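Matching sites in Myo-inositol 2-dehydrogenase from Thermotoga maritima, a protein that catalyses the NAD(+)-dependent oxidation of myo-inositol to scyllo-inosose and so probably takes part in myo-inositol breakdown (PDB 3EZY (chain A, 2.04 Å), residues G121-F126 and D283-E288), and in its relative inositol 2-dehydrogenase from Sinorhizobium meliloti (PDB 4HKT (chain B, 2.00 Å), residues G120-F125 and E282-E287). Both blocks share one frame: the second was fitted to the first on N, CA, C and O of the twelve residues, RMSD 0.33 Å. Numbering follows each deposited sequence.

Structure 1 (3EZY); sequences GFNRRF and DSYLEE.
Phe126 lies with one ring face against the backbone of Glu288, whose CA stands 3.8 Å from the centroid in a CH-pi contact. The pair joins the loop after strand 118-121 of the Rossmann sheet to helix 277-298. Glu288 has CG anti to its backbone N (chi1 179°), which sends OE1 past the ring to 3.5 Å from CB of Asn123. The Asn123 amide crosses the Tyr285 ring at a slant, planes 16° apart; CG of Asn123 is 3.4 Å from CE1 of Tyr285. ND2 of Asn123 donates almost straight to OG of Ser284 at 3.1 Å. That OG is also hydrogen-bonded to Tyr281 O, one helical turn earlier. CB of Ser284 is 3.5 Å from Asn123 O. Glu287, CG anti to N (chi1 -177°) and bent at chi2, lays CB and CG alongside Phe126 CB.

Structure 2 (4HKT); sequences GFNRRF and EAYANE. With EDO (1,2-ethanediol), chain C; EDO (1,2-ethanediol), chain D.
Glu287 presents its CA to one face of the Phe125 ring, 3.8 Å from the centroid, in a CH-pi contact. Its CG is anti to the backbone N (chi1 173°), and the chain runs on past the ring, bringing OE2 of Glu287 to 3.4 Å from CB of Asn122. The Asn122 amide crosses the Tyr284 ring at a slant, planes 24° apart; CG of Asn122 is 3.7 Å from CE1 of Tyr284. Ala283 offers only a methyl group, and this CB is 3.5 Å from Asn122 O. CB of Asn286 lies alongside CB of Phe125. CG of Asn286 sits beside its own backbone N (chi1 -75°), which turns the amide to the loop. There ND2 of Asn286 donates to Phe125 O at 2.8 Å, almost in line with the carbonyl. The bond ties the helix to the last residue of the 3-10 segment 122-125.

What differs
The CA atoms that can be compared coincide within the error, and the rings of Phe126(A) and Tyr285(A) keep their place in Phe125(B) and Tyr284(B). The exchanged residues lie on the helix. At Ser284(A) the hydroxyl goes, since Ala283(B) has no atom to match OG. The hydrogen bond from Asn123(A) ND2 to Ser284(A) OG, 3.1 Å long, goes with it. The CB atoms coincide, and the touch on the loop carbonyl stays: Ser284(A) CB to Asn123(A) O and Ala283(B) CB to Asn122(B) O are both 3.5 Å.

At Glu287(A) the counterpart is Asn286(B), a shorter, uncharged amide. The CB atoms again coincide, and their touch on CB of Phe126(A) and Phe125(B) is kept, at 4.0 and 3.8 Å. Beyond CB, chi1 turns from -177° to -75°. CG, CD, OE1 and OE2 of Glu287(A) and CG, OD1 and ND2 of Asn286(B) have no counterparts, and C1 of an ethanediol stands 1.4 Å apart from the place of Glu287(A) OE2 after superposition. Asn286(B) ND2 donates to Phe125(B) O at 2.8 Å. In structure 1 the nearest like atoms, Glu287(A) OE2 and Phe126(A) O, are 5.8 Å apart, too far for a hydrogen bond. One helix-loop bond is thus absent and another present at a different point, which may keep the segments linked. Away from the loop, Leu286(A) is exchanged for Ala285(B), and CG, CD1 and CD2 have no counterpart.

Structure 1 (3EZY)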
loop_
_atom_site.group_PDB
_atom_site.type_symbol
_atom_site.label_atom_id
_atom_site.label_comp_id
_atom_site.label_asym_id
_atom_site.label_seq_id
_atom_site.Cartn_x
_atom_site.Cartn_y
_atom_site.Cartn_z
ATOM N N GLY A 121 21.756 -17.624 19.644
ATOM C CA GLY A 121 20.439 -17.725 19.040
ATOM C C GLY A 121 19.767 -16.379 18.765
ATOM O O GLY A 121 18.687 -16.114 19.323
ATOM N N PHE A 122 20.378 -15.530 17.926
ATOM C CA PHE A 122 19.675 -14.312 17.446
ATOM C C PHE A 122 18.837 -14.659 16.215
ATOM O O PHE A 122 19.285 -14.519 15.084
ATOM C CB PHE A 122 20.660 -13.180 17.192
ATOM C CG PHE A 122 21.185 -12.567 18.467
ATOM C CD1 PHE A 122 20.306 -12.230 19.504
ATOM C CD2 PHE A 122 22.531 -12.308 18.624
ATOM C CE1 PHE A 122 20.776 -11.651 20.664
ATOM C CE2 PHE A 122 23.015 -11.686 19.761
ATOM C CZ PHE A 122 22.147 -11.392 20.810
ATOM N N ASN A 123 17.653 -15.209 16.452
ATOM C CA ASN A 123 16.839 -15.735 15.357
ATOM C C ASN A 123 16.361 -14.691 14.344
ATOM O O ASN A 123 16.103 -15.017 13.206
ATOM C CB ASN A 123 15.603 -16.494 15.902
ATOM C CG ASN A 123 14.680 -15.590 16.712
ATOM O OD1 ASN A 123 15.068 -15.100 17.772
ATOM N ND2 ASN A 123 13.456 -15.358 16.217
ATOM N N ARG A 124 16.204 -13.441 14.745
ATOM C CA ARG A 124 15.680 -12.458 13.790
ATOM C C ARG A 124 16.646 -12.199 12.633
ATOM O O ARG A 124 16.224 -11.641 11.628
ATOM C CB ARG A 124 15.281 -11.127 14.465
ATOM C CG ARG A 124 14.367 -11.332 15.690
ATOM C CD ARG A 124 13.795 -10.033 16.259
ATOM N NE ARG A 124 13.071 -10.317 17.524
ATOM C CZ ARG A 124 12.802 -9.397 18.456
ATOM N NH1 ARG A 124 13.158 -8.125 18.250
ATOM N NH2 ARG A 124 12.163 -9.735 19.584
ATOM N N ARG A 125 17.931 -12.560 12.755
ATOM C CA ARG A 125 18.797 -12.434 11.549
ATOM C C ARG A 125 18.295 -13.330 10.442
ATOM O O ARG A 125 18.738 -13.171 9.317
ATOM C CB ARG A 125 20.237 -12.850 11.788
ATOM C CG ARG A 125 20.964 -11.983 12.805
ATOM C CD ARG A 125 22.450 -12.217 12.707
ATOM N NE ARG A 125 23.198 -11.451 13.702
ATOM C CZ ARG A 125 24.513 -11.285 13.631
ATOM N NH1 ARG A 125 25.165 -11.890 12.664
ATOM N NH2 ARG A 125 25.172 -10.548 14.539
ATOM N N PHE A 126 17.424 -14.313 10.770
ATOM C CA PHE A 126 17.019 -15.283 9.779
ATOM C C PHE A 126 15.584 -15.091 9.370
ATOM O O PHE A 126 15.046 -15.963 8.702
ATOM C CB PHE A 126 17.264 -16.739 10.281
ATOM C CG PHE A 126 18.717 -16.995 10.665
ATOM C CD1 PHE A 126 19.636 -17.396 9.704
ATOM C CD2 PHE A 126 19.166 -16.739 11.967
ATOM C CE1 PHE A 126 20.983 -17.597 10.032
ATOM C CE2 PHE A 126 20.511 -16.946 12.316
ATOM C CZ PHE A 126 21.420 -17.379 11.335
ATOM N N ASP A 283 9.207 -19.549 11.212
ATOM C CA ASP A 283 10.090 -19.678 10.053
ATOM C C ASP A 283 11.506 -19.187 10.334
ATOM O O ASP A 283 12.461 -19.769 9.828
ATOM C CB ASP A 283 9.564 -18.944 8.817
ATOM C CG ASP A 283 10.465 -19.150 7.609
ATOM O OD1 ASP A 283 10.750 -20.337 7.266
ATOM O OD2 ASP A 283 10.923 -18.131 7.006
ATOM N N SER A 284 11.648 -18.124 11.129
ATOM C CA SER A 284 13.004 -17.623 11.478
ATOM C C SER A 284 13.736 -18.643 12.354
ATOM O O SER A 284 14.922 -18.865 12.198
ATOM C CB SER A 284 12.943 -16.255 12.189
ATOM O OG SER A 284 12.427 -16.353 13.504
ATOM N N TYR A 285 13.029 -19.311 13.270
ATOM C CA TYR A 285 13.698 -20.376 14.025
ATOM C C TYR A 285 14.094 -21.566 13.153
ATOM O O TYR A 285 15.183 -22.158 13.314
ATOM C CB TYR A 285 12.813 -20.847 15.189
ATOM C CG TYR A 285 12.742 -19.875 16.329
ATOM C CD1 TYR A 285 13.892 -19.491 17.017
ATOM C CD2 TYR A 285 11.518 -19.385 16.759
ATOM C CE1 TYR A 285 13.834 -18.596 18.091
ATOM C CE2 TYR A 285 11.432 -18.500 17.835
ATOM C CZ TYR A 285 12.598 -18.128 18.505
ATOM O OH TYR A 285 12.499 -17.237 19.538
ATOM N N LEU A 286 13.212 -21.953 12.232
ATOM C CA LEU A 286 13.527 -23.073 11.375
ATOM C C LEU A 286 14.804 -22.748 10.597
ATOM O O LEU A 286 15.712 -23.580 10.496
ATOM C CB LEU A 286 12.396 -23.297 10.373
ATOM C CG LEU A 286 12.751 -24.345 9.323
ATOM C CD1 LEU A 286 12.882 -25.762 9.966
ATOM C CD2 LEU A 286 11.719 -24.354 8.178
ATOM N N GLU A 287 14.856 -21.553 10.021
ATOM C CA GLU A 287 16.003 -21.183 9.180
ATOM C C GLU A 287 17.310 -21.006 9.972
ATOM O O GLU A 287 18.425 -21.314 9.477
ATOM C CB GLU A 287 15.690 -19.887 8.455
ATOM C CG GLU A 287 16.790 -19.438 7.502
ATOM C CD GLU A 287 16.788 -20.220 6.170
ATOM O OE1 GLU A 287 15.925 -21.143 5.965
ATOM O OE2 GLU A 287 17.669 -19.895 5.335
ATOM N N GLU A 288 17.169 -20.471 11.181
ATOM C CA GLU A 288 18.307 -20.345 12.110
ATOM C C GLU A 288 18.925 -21.721 12.423
ATOM O O GLU A 288 20.146 -21.902 12.424
ATOM C CB GLU A 288 17.844 -19.692 13.403
ATOM C CG GLU A 288 18.967 -19.563 14.409
ATOM C CD GLU A 288 18.504 -18.991 15.687
ATOM O OE1 GLU A 288 17.464 -19.444 16.213
ATOM O OE2 GLU A 288 19.166 -18.066 16.167
HETATM O O HOH W 1 15.079 -16.479 20.460
#

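Structure 2 (4HKT)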
loop_
_atom_site.group_PDB
_atom_site.type_symbol
_atom_site.label_atom_id
_atom_site.label_comp_id
_atom_site.label_asym_id
_atom_site.label_seq_id
_atom_site.Cartn_x
_atom_site.Cartn_y
_atom_site.Cartn_z
ATOM N N GLY B 120 21.724 -17.460 19.694
ATOM C CA GLY B 120 20.363 -17.324 19.242
ATOM C C GLY B 120 19.895 -15.895 18.963
ATOM O O GLY B 120 19.108 -15.337 19.724
ATOM N N PHE B 121 20.380 -15.279 17.891
ATOM C CA PHE B 121 19.773 -14.012 17.480
ATOM C C PHE B 121 18.923 -14.381 16.272
ATOM O O PHE B 121 19.327 -14.201 15.137
ATOM C CB PHE B 121 20.808 -12.966 17.143
ATOM C CG PHE B 121 21.530 -12.401 18.346
ATOM C CD1 PHE B 121 20.836 -11.891 19.400
ATOM C CD2 PHE B 121 22.896 -12.267 18.341
ATOM C CE1 PHE B 121 21.496 -11.344 20.483
ATOM C CE2 PHE B 121 23.572 -11.704 19.399
ATOM C CZ PHE B 121 22.872 -11.254 20.488
ATOM N N ASN B 122 17.756 -14.918 16.552
ATOM C CA ASN B 122 16.904 -15.521 15.516
ATOM C C ASN B 122 16.385 -14.524 14.501
ATOM O O ASN B 122 16.038 -14.892 13.351
ATOM C CB ASN B 122 15.723 -16.216 16.170
ATOM C CG ASN B 122 15.001 -15.313 17.144
ATOM O OD1 ASN B 122 15.499 -15.037 18.220
ATOM N ND2 ASN B 122 13.850 -14.818 16.750
ATOM N N ARG B 123 16.350 -13.250 14.891
ATOM C CA ARG B 123 15.837 -12.220 14.006
ATOM C C ARG B 123 16.655 -12.080 12.754
ATOM O O ARG B 123 16.130 -11.700 11.722
ATOM C CB ARG B 123 15.649 -10.887 14.734
ATOM C CG ARG B 123 14.655 -11.021 15.859
ATOM C CD ARG B 123 14.483 -9.719 16.615
ATOM N NE ARG B 123 13.868 -9.978 17.910
ATOM C CZ ARG B 123 13.635 -9.052 18.842
ATOM N NH1 ARG B 123 13.982 -7.783 18.632
ATOM N NH2 ARG B 123 13.051 -9.392 19.994
ATOM N N ARG B 124 17.914 -12.446 12.808
ATOM C CA ARG B 124 18.722 -12.437 11.619
ATOM C C ARG B 124 18.262 -13.475 10.546
ATOM O O ARG B 124 18.715 -13.391 9.411
ATOM C CB ARG B 124 20.162 -12.731 11.964
ATOM C CG ARG B 124 20.915 -11.667 12.712
ATOM C CD ARG B 124 22.350 -12.083 12.754
ATOM N NE ARG B 124 23.139 -11.115 13.467
ATOM C CZ ARG B 124 24.360 -10.760 13.122
ATOM N NH1 ARG B 124 24.969 -11.316 12.056
ATOM N NH2 ARG B 124 24.988 -9.853 13.856
ATOM N N PHE B 125 17.422 -14.449 10.934
ATOM C CA PHE B 125 16.945 -15.525 10.041
ATOM C C PHE B 125 15.480 -15.364 9.624
ATOM O O PHE B 125 14.927 -16.206 8.899
ATOM C CB PHE B 125 17.176 -16.897 10.714
ATOM C CG PHE B 125 18.610 -17.210 10.926
ATOM C CD1 PHE B 125 19.403 -17.565 9.865
ATOM C CD2 PHE B 125 19.191 -17.100 12.184
ATOM C CE1 PHE B 125 20.753 -17.839 10.040
ATOM C CE2 PHE B 125 20.525 -17.385 12.367
ATOM C CZ PHE B 125 21.319 -17.743 11.292
ATOM N N GLU B 282 9.218 -19.239 11.104
ATOM C CA GLU B 282 10.089 -19.421 9.955
ATOM C C GLU B 282 11.540 -19.117 10.324
ATOM O O GLU B 282 12.481 -19.783 9.852
ATOM C CB GLU B 282 9.652 -18.563 8.759
ATOM C CG GLU B 282 8.363 -19.019 8.095
ATOM C CD GLU B 282 7.798 -17.947 7.202
ATOM O OE1 GLU B 282 8.080 -17.976 5.987
ATOM O OE2 GLU B 282 7.117 -17.050 7.734
ATOM N N ALA B 283 11.739 -18.096 11.157
ATOM C CA ALA B 283 13.090 -17.733 11.547
ATOM C C ALA B 283 13.780 -18.875 12.293
ATOM O O ALA B 283 14.925 -19.204 11.975
ATOM C CB ALA B 283 13.094 -16.440 12.363
ATOM N N TYR B 284 13.088 -19.485 13.255
ATOM C CA TYR B 284 13.641 -20.647 13.971
ATOM C C TYR B 284 13.953 -21.833 13.027
ATOM O O TYR B 284 14.963 -22.499 13.208
ATOM C CB TYR B 284 12.724 -21.095 15.092
ATOM C CG TYR B 284 12.551 -20.049 16.178
ATOM C CD1 TYR B 284 13.647 -19.593 16.912
ATOM C CD2 TYR B 284 11.297 -19.507 16.466
ATOM C CE1 TYR B 284 13.491 -18.609 17.897
ATOM C CE2 TYR B 284 11.138 -18.538 17.446
ATOM C CZ TYR B 284 12.228 -18.103 18.159
ATOM O OH TYR B 284 12.056 -17.167 19.143
ATOM N N ALA B 285 13.130 -22.066 12.001
ATOM C CA ALA B 285 13.457 -23.097 11.010
ATOM C C ALA B 285 14.745 -22.765 10.269
ATOM O O ALA B 285 15.619 -23.634 10.108
ATOM C CB ALA B 285 12.308 -23.307 10.023
ATOM N N ASN B 286 14.877 -21.509 9.833
ATOM C CA ASN B 286 15.994 -21.102 9.024
ATOM C C ASN B 286 17.290 -21.158 9.827
ATOM O O ASN B 286 18.381 -21.461 9.303
ATOM C CB ASN B 286 15.780 -19.660 8.515
ATOM C CG ASN B 286 14.753 -19.568 7.404
ATOM O OD1 ASN B 286 14.381 -20.570 6.788
ATOM N ND2 ASN B 286 14.294 -18.340 7.126
ATOM N N GLU B 287 17.165 -20.802 11.096
ATOM C CA GLU B 287 18.277 -20.769 12.032
ATOM C C GLU B 287 18.880 -22.167 12.243
ATOM O O GLU B 287 20.086 -22.347 12.125
ATOM C CB GLU B 287 17.727 -20.219 13.346
ATOM C CG GLU B 287 18.617 -20.214 14.553
ATOM C CD GLU B 287 17.874 -19.617 15.743
ATOM O OE1 GLU B 287 16.901 -20.221 16.208
ATOM O OE2 GLU B 287 18.228 -18.524 16.192
HETATM C C1 EDO C . 18.442 -20.784 6.176
HETATM O O1 EDO C . 19.369 -21.704 6.711
HETATM C C2 EDO C . 19.012 -19.402 6.402
HETATM O O2 EDO C . 18.076 -18.413 5.996
HETATM C C1 EDO D . 27.431 -8.006 10.369
HETATM O O1 EDO D . 26.404 -8.823 9.791
HETATM C C2 EDO D . 27.298 -7.963 11.900
HETATM O O2 EDO D . 27.167 -9.290 12.457
#